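Local atomic coordinates of KLLA0C04147p (Kluyveromyces lactis, PDB entry 5H2A), a protein that probably binds and transfers sterols as a member of the oxysterol-binding protein family, and is represented here by its ankyrin-repeat domain. Residues V147-Y152 against Q182-I187; Q162-R167 against H200-K205; N173-L176 against R180-E183. All coordinates share one frame; numbering follows the deposited sequence.

Contact 1: residues V147-Y152 against Q182-I187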
ATOM      1  N   VAL A 147     -12.291   0.046  12.936  1.00 18.58           N
ATOM      2  CA  VAL A 147     -11.533  -0.638  13.983  1.00 19.26           C
ATOM      3  C   VAL A 147     -10.471  -1.551  13.385  1.00 18.48           C
ATOM      4  O   VAL A 147      -9.346  -1.644  13.903  1.00 19.19           O
ATOM      5  CB  VAL A 147     -12.483  -1.402  14.920  1.00 20.12           C
ATOM      6  CG1 VAL A 147     -11.656  -2.135  15.983  1.00 24.40           C
ATOM      7  CG2 VAL A 147     -13.456  -0.424  15.598  1.00 20.84           C
ATOM      8  N   ALA A 148     -10.791  -2.241  12.289  1.00 17.27           N
ATOM      9  CA  ALA A 148      -9.777  -3.068  11.640  1.00 19.08           C
ATOM     10  C   ALA A 148      -8.591  -2.227  11.189  1.00 21.44           C
ATOM     11  O   ALA A 148      -7.433  -2.644  11.327  1.00 16.94           O
ATOM     12  CB  ALA A 148     -10.380  -3.821  10.452  1.00 21.16           C
ATOM     13  N   ARG A 149      -8.848  -1.034  10.656  1.00 18.09           N
ATOM     14  CA  ARG A 149      -7.725  -0.174  10.298  1.00 17.26           C
ATOM     15  C   ARG A 149      -6.917   0.228  11.530  1.00 15.86           C
ATOM     16  O   ARG A 149      -5.684   0.172  11.513  1.00 19.12           O
ATOM     17  CB  ARG A 149      -8.186   1.089   9.561  1.00 17.16           C
ATOM     18  CG  ARG A 149      -6.900   1.877   9.188  1.00 21.50           C
ATOM     19  CD  ARG A 149      -7.143   3.165   8.530  1.00 31.88           C
ATOM     20  NE  ARG A 149      -7.534   3.003   7.144  1.00 29.44           N
ATOM     21  CZ  ARG A 149      -7.758   4.037   6.353  1.00 38.35           C
ATOM     22  NH1 ARG A 149      -7.612   5.264   6.835  1.00 34.02           N
ATOM     23  NH2 ARG A 149      -8.139   3.853   5.104  1.00 27.72           N
ATOM     24  N   ALA A 150      -7.597   0.678  12.593  1.00 15.50           N
ATOM     25  CA  ALA A 150      -6.881   1.074  13.807  1.00 17.88           C
ATOM     26  C   ALA A 150      -6.009  -0.063  14.331  1.00 21.66           C
ATOM     27  O   ALA A 150      -4.867   0.166  14.744  1.00 21.04           O
ATOM     28  CB  ALA A 150      -7.864   1.528  14.890  1.00 19.42           C
ATOM     29  N   ASN A 151      -6.524  -1.294  14.306  1.00 21.37           N
ATOM     30  CA  ASN A 151      -5.735  -2.456  14.721  1.00 21.78           C
ATOM     31  C   ASN A 151      -4.516  -2.651  13.836  1.00 27.13           C
ATOM     32  O   ASN A 151      -3.422  -2.980  14.321  1.00 23.07           O
ATOM     33  CB  ASN A 151      -6.589  -3.719  14.668  1.00 22.66           C
ATOM     34  CG  ASN A 151      -7.649  -3.738  15.725  1.00 22.26           C
ATOM     35  OD1 ASN A 151      -7.609  -2.946  16.659  1.00 25.93           O
ATOM     36  ND2 ASN A 151      -8.609  -4.646  15.588  1.00 27.50           N
ATOM     37  N   TYR A 152      -4.695  -2.497  12.530  1.00 18.70           N
ATOM     38  CA  TYR A 152      -3.582  -2.673  11.617  1.00 18.86           C
ATOM     39  C   TYR A 152      -2.533  -1.596  11.841  1.00 19.95           C
ATOM     40  O   TYR A 152      -1.327  -1.880  11.819  1.00 21.03           O
ATOM     41  CB  TYR A 152      -4.080  -2.634  10.173  1.00 16.62           C
ATOM     42  CG  TYR A 152      -2.936  -2.842   9.221  1.00 19.34           C
ATOM     43  CD1 TYR A 152      -2.466  -4.122   8.945  1.00 20.50           C
ATOM     44  CD2 TYR A 152      -2.307  -1.765   8.620  1.00 20.62           C
ATOM     45  CE1 TYR A 152      -1.401  -4.323   8.071  1.00 23.51           C
ATOM     46  CE2 TYR A 152      -1.242  -1.949   7.756  1.00 19.75           C
ATOM     47  CZ  TYR A 152      -0.801  -3.234   7.481  1.00 23.92           C
ATOM     48  OH  TYR A 152       0.256  -3.408   6.623  1.00 24.47           O
ATOM     49  N   GLN A 182       3.064   3.141   3.795  1.00 24.74           N
ATOM     50  CA  GLN A 182       3.558   4.493   3.579  1.00 24.31           C
ATOM     51  C   GLN A 182       2.508   5.528   3.971  1.00 26.10           C
ATOM     52  O   GLN A 182       2.853   6.603   4.474  1.00 23.12           O
ATOM     53  CB  GLN A 182       3.985   4.646   2.115  1.00 27.98           C
ATOM     54  CG  GLN A 182       4.584   5.996   1.754  1.00 40.45           C
ATOM     55  CD  GLN A 182       5.879   6.291   2.497  1.00 55.94           C
ATOM     56  OE1 GLN A 182       5.888   7.016   3.499  1.00 57.52           O
ATOM     57  NE2 GLN A 182       6.982   5.740   2.000  1.00 56.59           N
ATOM     58  N   GLU A 183       1.220   5.209   3.788  1.00 19.13           N
ATOM     59  CA  GLU A 183       0.152   6.133   4.181  1.00 23.43           C
ATOM     60  C   GLU A 183      -0.154   6.079   5.679  1.00 23.57           C
ATOM     61  O   GLU A 183      -0.444   7.115   6.295  1.00 21.71           O
ATOM     62  CB  GLU A 183      -1.129   5.824   3.392  1.00 27.19           C
ATOM     63  CG  GLU A 183      -1.076   6.212   1.931  1.00 49.77           C
ATOM     64  CD  GLU A 183      -0.581   7.633   1.745  1.00 63.77           C
ATOM     65  OE1 GLU A 183      -1.113   8.534   2.436  1.00 62.07           O
ATOM     66  OE2 GLU A 183       0.342   7.841   0.923  1.00 68.18           O
ATOM     67  N   LEU A 184      -0.123   4.888   6.281  1.00 22.26           N
ATOM     68  CA  LEU A 184      -0.604   4.733   7.654  1.00 21.66           C
ATOM     69  C   LEU A 184       0.478   4.940   8.713  1.00 21.93           C
ATOM     70  O   LEU A 184       0.155   5.010   9.907  1.00 21.27           O
ATOM     71  CB  LEU A 184      -1.236   3.346   7.825  1.00 18.59           C
ATOM     72  CG  LEU A 184      -2.510   3.182   6.979  1.00 22.43           C
ATOM     73  CD1 LEU A 184      -3.151   1.825   7.210  1.00 24.92           C
ATOM     74  CD2 LEU A 184      -3.493   4.302   7.257  1.00 25.85           C
ATOM     75  N   LEU A 185       1.736   5.015   8.321  1.00 17.66           N
ATOM     76  CA  LEU A 185       2.826   5.306   9.247  1.00 16.66           C
ATOM     77  C   LEU A 185       3.217   6.774   9.122  1.00 22.07           C
ATOM     78  O   LEU A 185       3.175   7.348   8.030  1.00 20.24           O
ATOM     79  CB  LEU A 185       4.031   4.417   8.952  1.00 14.89           C
ATOM     80  CG  LEU A 185       3.870   2.923   9.217  1.00 22.93           C
ATOM     81  CD1 LEU A 185       5.029   2.168   8.579  1.00 19.61           C
ATOM     82  CD2 LEU A 185       3.828   2.650  10.735  1.00 23.37           C
ATOM     83  N   ASP A 186       3.582   7.379  10.243  1.00 20.32           N
ATOM     84  CA  ASP A 186       4.012   8.774  10.284  1.00 20.19           C
ATOM     85  C   ASP A 186       5.433   8.759  10.836  1.00 17.79           C
ATOM     86  O   ASP A 186       5.629   8.709  12.055  1.00 19.76           O
ATOM     87  CB  ASP A 186       3.083   9.615  11.158  1.00 23.90           C
ATOM     88  CG  ASP A 186       3.469  11.088  11.183  1.00 28.72           C
ATOM     89  OD1 ASP A 186       4.497  11.462  10.582  1.00 22.81           O
ATOM     90  OD2 ASP A 186       2.736  11.869  11.816  1.00 30.21           O
ATOM     91  N   ILE A 187       6.425   8.792   9.946  1.00 18.56           N
ATOM     92  CA  ILE A 187       7.809   8.759  10.409  1.00 18.75           C
ATOM     93  C   ILE A 187       8.163  10.011  11.201  1.00 20.10           C
ATOM     94  O   ILE A 187       9.192  10.036  11.884  1.00 22.98           O
ATOM     95  CB  ILE A 187       8.747   8.535   9.199  1.00 18.28           C
ATOM     96  CG1 ILE A 187      10.121   8.003   9.642  1.00 18.17           C
ATOM     97  CG2 ILE A 187       8.903   9.813   8.371  1.00 18.23           C
ATOM     98  CD1 ILE A 187      10.986   7.615   8.448  1.00 20.56           C
TER
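Leu184 puts its two methyl groups against two side chains of the helix 139-165, Arg149 and Tyr152. Its CB points toward that helix, and the isobutyl group bridges residues three apart on it. One branch serves each partner. CD1 of Leu184 lies 3.9 Å from CD2 of Tyr152, and CD2 of Leu184 lies 4.0 Å from CD of Arg149. The tyrosine meets the leucine at about a right angle, and the methyl approaches its ring obliquely. CD2 of Leu184 also sits over one face of the Arg149 guanidinium group. Arg149 reaches this place with CG anti to its backbone N (chi1 -178°), after which the chain bends at chi3 (-76°). No hydrogen bond crosses between the two segments.

Within the ankyrin-repeat domain of Osh1, the contact joins the long helix 139-165 to the last turn of the short helix 179-184. The backbones stay well apart, with CA of Tyr152 8.9 Å from CA of Leu184. The side chains alone span that gap, and they bury a modest 135 Å² in all. Leu185, the next residue, already leaves helical geometry.

Arg149 makes a salt bridge to Asp122 through NE and a hydrogen bond to Gln131 through NH2, while Leu184 meets its CD and one guanidinium face. Tyr152 OH is hydrogen-bonded to Asn181 OD1, and its ring takes part in a cation-pi contact with Arg180. Cys123 touches both Arg149 and Leu184.

Contact 2: residues Q162-R167 against H200-K205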
ATOM      1  N   GLN A 162      10.050  -1.625  16.096  1.00 26.13           N
ATOM      2  CA  GLN A 162      10.949  -2.761  16.274  1.00 23.48           C
ATOM      3  C   GLN A 162      12.065  -2.770  15.231  1.00 22.00           C
ATOM      4  O   GLN A 162      13.226  -3.076  15.544  1.00 22.83           O
ATOM      5  CB  GLN A 162      10.144  -4.064  16.210  1.00 26.61           C
ATOM      6  CG  GLN A 162      10.932  -5.286  16.673  1.00 39.33           C
ATOM      7  CD  GLN A 162      11.446  -5.135  18.101  1.00 59.17           C
ATOM      8  OE1 GLN A 162      10.701  -4.745  19.003  1.00 66.63           O
ATOM      9  NE2 GLN A 162      12.728  -5.433  18.308  1.00 62.28           N
ATOM     10  N   ALA A 163      11.735  -2.473  13.977  1.00 20.78           N
ATOM     11  CA  ALA A 163      12.763  -2.422  12.948  1.00 19.04           C
ATOM     12  C   ALA A 163      13.790  -1.338  13.245  1.00 22.16           C
ATOM     13  O   ALA A 163      14.986  -1.542  13.007  1.00 23.17           O
ATOM     14  CB  ALA A 163      12.136  -2.195  11.564  1.00 19.80           C
ATOM     15  N   PHE A 164      13.351  -0.176  13.755  1.00 16.78           N
ATOM     16  CA  PHE A 164      14.319   0.836  14.184  1.00 19.00           C
ATOM     17  C   PHE A 164      15.161   0.323  15.354  1.00 17.82           C
ATOM     18  O   PHE A 164      16.382   0.523  15.379  1.00 19.27           O
ATOM     19  CB  PHE A 164      13.615   2.140  14.588  1.00 20.40           C
ATOM     20  CG  PHE A 164      13.186   2.996  13.411  1.00 18.58           C
ATOM     21  CD1 PHE A 164      14.131   3.581  12.590  1.00 20.28           C
ATOM     22  CD2 PHE A 164      11.843   3.211  13.147  1.00 22.36           C
ATOM     23  CE1 PHE A 164      13.751   4.371  11.512  1.00 21.78           C
ATOM     24  CE2 PHE A 164      11.443   4.001  12.072  1.00 21.01           C
ATOM     25  CZ  PHE A 164      12.397   4.579  11.253  1.00 18.08           C
ATOM     26  N   ASN A 165      14.517  -0.309  16.346  1.00 20.94           N
ATOM     27  CA  ASN A 165      15.268  -0.846  17.489  1.00 21.11           C
ATOM     28  C   ASN A 165      16.331  -1.838  17.038  1.00 26.08           C
ATOM     29  O   ASN A 165      17.409  -1.904  17.638  1.00 25.92           O
ATOM     30  CB  ASN A 165      14.331  -1.519  18.500  1.00 18.92           C
ATOM     31  CG  ASN A 165      13.447  -0.533  19.235  1.00 24.16           C
ATOM     32  OD1 ASN A 165      13.693   0.663  19.229  1.00 29.57           O
ATOM     33  ND2 ASN A 165      12.430  -1.046  19.902  1.00 28.01           N
ATOM     34  N   ASN A 166      16.061  -2.595  15.977  1.00 27.54           N
ATOM     35  CA  ASN A 166      17.003  -3.573  15.433  1.00 29.14           C
ATOM     36  C   ASN A 166      17.976  -2.992  14.416  1.00 25.69           C
ATOM     37  O   ASN A 166      18.800  -3.745  13.878  1.00 25.26           O
ATOM     38  CB  ASN A 166      16.237  -4.729  14.777  1.00 28.18           C
ATOM     39  CG  ASN A 166      15.379  -5.487  15.762  1.00 33.36           C
ATOM     40  OD1 ASN A 166      15.581  -5.383  16.973  1.00 31.86           O
ATOM     41  ND2 ASN A 166      14.418  -6.271  15.248  1.00 29.52           N
ATOM     42  N   ARG A 167      17.887  -1.693  14.108  1.00 21.54           N
ATOM     43  CA  ARG A 167      18.681  -1.083  13.039  1.00 16.68           C
ATOM     44  C   ARG A 167      18.603  -1.898  11.747  1.00 25.17           C
ATOM     45  O   ARG A 167      19.595  -2.083  11.039  1.00 24.98           O
ATOM     46  CB  ARG A 167      20.139  -0.891  13.470  1.00 23.89           C
ATOM     47  CG  ARG A 167      20.315  -0.068  14.737  1.00 23.03           C
ATOM     48  CD  ARG A 167      21.802   0.086  15.078  1.00 19.45           C
ATOM     49  NE  ARG A 167      22.429   1.033  14.163  1.00 21.24           N
ATOM     50  CZ  ARG A 167      23.361   0.728  13.273  1.00 25.90           C
ATOM     51  NH1 ARG A 167      23.816  -0.515  13.192  1.00 28.07           N
ATOM     52  NH2 ARG A 167      23.862   1.677  12.492  1.00 22.98           N
ATOM     53  N   HIS A 200      15.162  13.042  15.508  1.00 18.52           N
ATOM     54  CA  HIS A 200      15.902  13.545  16.670  1.00 20.09           C
ATOM     55  C   HIS A 200      16.637  12.421  17.380  1.00 16.61           C
ATOM     56  O   HIS A 200      17.800  12.571  17.786  1.00 16.64           O
ATOM     57  CB  HIS A 200      14.962  14.211  17.671  1.00 18.96           C
ATOM     58  CG  HIS A 200      14.348  15.468  17.165  1.00 25.17           C
ATOM     59  ND1 HIS A 200      13.091  15.494  16.606  1.00 28.65           N
ATOM     60  CD2 HIS A 200      14.810  16.739  17.128  1.00 29.77           C
ATOM     61  CE1 HIS A 200      12.804  16.730  16.243  1.00 31.48           C
ATOM     62  NE2 HIS A 200      13.826  17.505  16.554  1.00 33.11           N
ATOM     63  N   GLU A 201      15.934  11.308  17.591  1.00 16.37           N
ATOM     64  CA  GLU A 201      16.472  10.176  18.334  1.00 20.51           C
ATOM     65  C   GLU A 201      17.760   9.663  17.701  1.00 18.65           C
ATOM     66  O   GLU A 201      18.772   9.464  18.387  1.00 16.75           O
ATOM     67  CB  GLU A 201      15.406   9.072  18.396  1.00 18.19           C
ATOM     68  CG  GLU A 201      15.926   7.750  18.920  1.00 19.45           C
ATOM     69  CD  GLU A 201      14.911   6.612  18.800  1.00 23.14           C
ATOM     70  OE1 GLU A 201      13.742   6.874  18.448  1.00 22.90           O
ATOM     71  OE2 GLU A 201      15.303   5.451  19.051  1.00 19.69           O
ATOM     72  N   PHE A 202      17.749   9.446  16.384  1.00 14.33           N
ATOM     73  CA  PHE A 202      18.925   8.869  15.757  1.00 17.26           C
ATOM     74  C   PHE A 202      19.981   9.900  15.401  1.00 15.35           C
ATOM     75  O   PHE A 202      21.148   9.526  15.240  1.00 19.46           O
ATOM     76  CB  PHE A 202      18.511   8.037  14.539  1.00 16.85           C
ATOM     77  CG  PHE A 202      17.826   6.757  14.939  1.00 20.50           C
ATOM     78  CD1 PHE A 202      18.580   5.653  15.331  1.00 25.17           C
ATOM     79  CD2 PHE A 202      16.447   6.691  15.022  1.00 15.20           C
ATOM     80  CE1 PHE A 202      17.958   4.478  15.752  1.00 28.63           C
ATOM     81  CE2 PHE A 202      15.801   5.524  15.453  1.00 19.13           C
ATOM     82  CZ  PHE A 202      16.566   4.407  15.813  1.00 19.49           C
ATOM     83  N   VAL A 203      19.626  11.181  15.309  1.00 15.14           N
ATOM     84  CA  VAL A 203      20.675  12.199  15.268  1.00 17.10           C
ATOM     85  C   VAL A 203      21.461  12.190  16.575  1.00 17.99           C
ATOM     86  O   VAL A 203      22.696  12.204  16.574  1.00 20.18           O
ATOM     87  CB  VAL A 203      20.100  13.596  14.975  1.00 18.62           C
ATOM     88  CG1 VAL A 203      21.173  14.670  15.304  1.00 18.38           C
ATOM     89  CG2 VAL A 203      19.648  13.693  13.533  1.00 17.28           C
ATOM     90  N   LYS A 204      20.758  12.153  17.710  1.00 15.86           N
ATOM     91  CA  LYS A 204      21.455  12.128  18.994  1.00 18.92           C
ATOM     92  C   LYS A 204      22.270  10.855  19.162  1.00 19.59           C
ATOM     93  O   LYS A 204      23.346  10.888  19.772  1.00 18.70           O
ATOM     94  CB  LYS A 204      20.453  12.288  20.142  1.00 22.79           C
ATOM     95  CG  LYS A 204      19.929  13.718  20.277  1.00 30.18           C
ATOM     96  CD  LYS A 204      19.076  13.911  21.531  1.00 37.46           C
ATOM     97  CE  LYS A 204      17.756  13.180  21.466  1.00 33.98           C
ATOM     98  NZ  LYS A 204      16.903  13.531  22.644  1.00 33.15           N
ATOM     99  N   LYS A 205      21.793   9.736  18.608  1.00 17.29           N
ATOM    100  CA  LYS A 205      22.548   8.490  18.611  1.00 17.55           C
ATOM    101  C   LYS A 205      23.727   8.502  17.641  1.00 20.69           C
ATOM    102  O   LYS A 205      24.503   7.540  17.645  1.00 19.86           O
ATOM    103  CB  LYS A 205      21.619   7.319  18.280  1.00 22.08           C
ATOM    104  CG  LYS A 205      20.697   6.925  19.443  1.00 15.44           C
ATOM    105  CD  LYS A 205      19.644   5.919  18.968  1.00 20.17           C
ATOM    106  CE  LYS A 205      18.802   5.393  20.138  1.00 29.26           C
ATOM    107  NZ  LYS A 205      17.848   4.357  19.626  1.00 24.46           N
TER
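Phe202 and Phe164 carry this contact. Of the 132 Å² buried between the segments, 61 Å² belongs to Phe202 and 45 Å² to Phe164. Both side chains are buried, and both point their CB toward the opposite segment. The closest atoms are CD1 of Phe164 and CE2 of Phe202, 3.8 Å apart. The outer end of the Phe202 ring also meets the root of the other side chain, with CZ of Phe202 3.9 Å from CB of Phe164. The same CZ lies 3.9 Å from the backbone O of Phe164, so Phe202 touches the backbone of its partner as well as the side chain.

The rings meet obliquely, with centroids 5.7 Å apart and planes turned by 35°. Phe202 has CG anti to its own carbonyl carbon (chi1 -72°), a rotation that carries CE2 and CZ over to Phe164. Glu201 CG lies over one face of the Phe202 ring, offset toward the rim.

The contact joins the end of the helix 139-165 to the helix 198-204 in the ankyrin-repeat domain. Ile214 of the helix 208-215 touches both side chains, and Leu172 of the helix 169-176 packs on Phe164. Just beyond Phe164 the long helix closes in a Schellman motif, with Arg167 at positive phi.

Charged groups lie beside the aromatic pair. Lys205 NZ forms a salt bridge with Glu201 OE2 at 2.8 Å, donating to its anti lone pair. Glu201 OE1 pairs with Arg161, which adds a charged link between the same two helices. Within the two segments themselves the contact is apolar and aromatic. The chemistry is that of a buried phenylalanine pair with ionic groups at its side.

Contact 3: residues N173-L176 against R180-E183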
ATOM      1  N   ASN A 173      12.792  -1.314   4.929  1.00 18.93           N
ATOM      2  CA  ASN A 173      12.464  -1.226   3.507  1.00 22.12           C
ATOM      3  C   ASN A 173      11.262  -2.091   3.165  1.00 26.01           C
ATOM      4  O   ASN A 173      10.413  -1.695   2.358  1.00 25.93           O
ATOM      5  CB  ASN A 173      13.678  -1.627   2.669  1.00 24.15           C
ATOM      6  CG  ASN A 173      14.665  -0.494   2.504  1.00 29.39           C
ATOM      7  OD1 ASN A 173      14.293   0.674   2.554  1.00 29.99           O
ATOM      8  ND2 ASN A 173      15.923  -0.834   2.284  1.00 30.41           N
ATOM      9  N   SER A 174      11.185  -3.283   3.757  1.00 26.59           N
ATOM     10  CA  SER A 174      10.049  -4.166   3.516  1.00 27.03           C
ATOM     11  C   SER A 174       8.752  -3.534   4.004  1.00 27.62           C
ATOM     12  O   SER A 174       7.724  -3.573   3.305  1.00 25.56           O
ATOM     13  CB  SER A 174      10.289  -5.514   4.202  1.00 31.66           C
ATOM     14  OG  SER A 174       9.202  -6.389   3.977  1.00 37.22           O
ATOM     15  N   ILE A 175       8.784  -2.914   5.185  1.00 20.85           N
ATOM     16  CA  ILE A 175       7.585  -2.252   5.707  1.00 19.34           C
ATOM     17  C   ILE A 175       7.110  -1.172   4.745  1.00 19.93           C
ATOM     18  O   ILE A 175       5.919  -1.084   4.418  1.00 21.93           O
ATOM     19  CB  ILE A 175       7.857  -1.681   7.112  1.00 21.02           C
ATOM     20  CG1 ILE A 175       8.050  -2.829   8.109  1.00 25.11           C
ATOM     21  CG2 ILE A 175       6.722  -0.802   7.552  1.00 20.42           C
ATOM     22  CD1 ILE A 175       8.543  -2.373   9.497  1.00 22.00           C
ATOM     23  N   LEU A 176       8.024  -0.328   4.273  1.00 17.47           N
ATOM     24  CA  LEU A 176       7.582   0.766   3.419  1.00 21.66           C
ATOM     25  C   LEU A 176       7.365   0.350   1.972  1.00 26.01           C
ATOM     26  O   LEU A 176       6.878   1.167   1.188  1.00 26.74           O
ATOM     27  CB  LEU A 176       8.574   1.938   3.489  1.00 23.45           C
ATOM     28  CG  LEU A 176       8.572   2.732   4.803  1.00 35.18           C
ATOM     29  CD1 LEU A 176       9.305   4.048   4.608  1.00 38.43           C
ATOM     30  CD2 LEU A 176       7.152   2.989   5.302  1.00 37.36           C
ATOM     31  N   ARG A 180       0.240   0.829   1.436  1.00 18.99           N
ATOM     32  CA  ARG A 180      -0.649   1.090   2.559  1.00 21.15           C
ATOM     33  C   ARG A 180       0.142   1.570   3.772  1.00 20.46           C
ATOM     34  O   ARG A 180      -0.309   2.459   4.506  1.00 19.01           O
ATOM     35  CB  ARG A 180      -1.447  -0.169   2.901  1.00 20.47           C
ATOM     36  CG  ARG A 180      -2.571   0.069   3.927  1.00 20.29           C
ATOM     37  CD  ARG A 180      -2.986  -1.242   4.596  1.00 17.23           C
ATOM     38  NE  ARG A 180      -4.258  -1.124   5.307  1.00 16.39           N
ATOM     39  CZ  ARG A 180      -4.829  -2.139   5.946  1.00 19.34           C
ATOM     40  NH1 ARG A 180      -4.219  -3.315   5.971  1.00 19.75           N
ATOM     41  NH2 ARG A 180      -5.986  -1.974   6.564  1.00 20.08           N
ATOM     42  N   ASN A 181       1.326   0.993   3.994  1.00 18.79           N
ATOM     43  CA  ASN A 181       2.125   1.369   5.164  1.00 21.75           C
ATOM     44  C   ASN A 181       2.698   2.762   5.018  1.00 24.52           C
ATOM     45  O   ASN A 181       2.807   3.505   6.001  1.00 24.78           O
ATOM     46  CB  ASN A 181       3.242   0.355   5.386  1.00 20.04           C
ATOM     47  CG  ASN A 181       2.700  -0.989   5.730  1.00 23.47           C
ATOM     48  OD1 ASN A 181       1.531  -1.107   6.105  1.00 24.24           O
ATOM     49  ND2 ASN A 181       3.521  -2.022   5.596  1.00 20.68           N
ATOM     50  N   GLN A 182       3.064   3.141   3.795  1.00 24.74           N
ATOM     51  CA  GLN A 182       3.558   4.493   3.579  1.00 24.31           C
ATOM     52  C   GLN A 182       2.508   5.528   3.971  1.00 26.10           C
ATOM     53  O   GLN A 182       2.853   6.603   4.474  1.00 23.12           O
ATOM     54  CB  GLN A 182       3.985   4.646   2.115  1.00 27.98           C
ATOM     55  CG  GLN A 182       4.584   5.996   1.754  1.00 40.45           C
ATOM     56  CD  GLN A 182       5.879   6.291   2.497  1.00 55.94           C
ATOM     57  OE1 GLN A 182       5.888   7.016   3.499  1.00 57.52           O
ATOM     58  NE2 GLN A 182       6.982   5.740   2.000  1.00 56.59           N
ATOM     59  N   GLU A 183       1.220   5.209   3.788  1.00 19.13           N
ATOM     60  CA  GLU A 183       0.152   6.133   4.181  1.00 23.43           C
ATOM     61  C   GLU A 183      -0.154   6.079   5.679  1.00 23.57           C
ATOM     62  O   GLU A 183      -0.444   7.115   6.295  1.00 21.71           O
ATOM     63  CB  GLU A 183      -1.129   5.824   3.392  1.00 27.19           C
ATOM     64  CG  GLU A 183      -1.076   6.212   1.931  1.00 49.77           C
ATOM     65  CD  GLU A 183      -0.581   7.633   1.745  1.00 63.77           C
ATOM     66  OE1 GLU A 183      -1.113   8.534   2.436  1.00 62.07           O
ATOM     67  OE2 GLU A 183       0.342   7.841   0.923  1.00 68.18           O
TER
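Asn181 places its side-chain amide against the backbone O of Ile175, and this is the tight part of the contact. ND2 of Asn181 donates to O of Ile175 at 2.8 Å, with an angle of 159° at the hydrogen. The donor lies in the carbonyl plane on a lone pair of the oxygen, at a C=O...N angle of 133°. The oxygen in turn lies close to the plane of the asparagine amide. CB of Asn181 also comes to 3.2 Å from O of Ile175, so the stem of the side chain packs on the same acceptor. Beside the bond, CG2 of Ile175 stands 3.9 Å from ND2 of Asn181, the two side chains crossing at about a right angle.

The two segments belong to 169-176 and 179-184, consecutive short helices joined by a tight turn in the ankyrin-repeat domain. Only three residues separate the segments, and CA of Leu176 is 5.5 Å from CA of Gln182. The asparagine thus ties the turn together with a side-chain-to-backbone bond between the two helices. Its other amide atom, OD1, is bonded to Tyr152 OH. With both ends of the amide engaged, its rotation should be well fixed. Ile156 of the helix 139-165 touches both Asn181 and Ile175 on this buried side.

Leu176 and Gln182 make the looser side. Leu176 gives up 61 Å², the largest share of any residue here, yet its touches are all long. Gln182 is solvent-exposed. Its chain bends at chi2 (63°) and turns the amide back toward Leu176. NE2 of Gln182 reaches 3.9 Å from CD1 of Leu176, a van der Waals touch without a hydrogen bond. Leu176 itself is partly exposed, and His217 also packs on it.

Contacts 1 and 2 share the long helix 139-165, with centres about 20 Å apart. The helices 179-184 and 198-204 lie against it in chain order, at 147-152 and 162-167 respectively, so the segments of the two contacts alternate along the chain. Contact 3 is nested within the loop that contact 2 closes. It lies about 10 Å from contact 1 and 17 Å from contact 2, centre to centre. Contacts 1 and 3 share Gln182 and Glu183, and Tyr152 of one is joined to Asn181 of the other. Ala163 meets Ile175 between contacts 2 and 3. The long helix thus backs helices 169-176, 179-184 and 198-204 of the ankyrin-repeat domain.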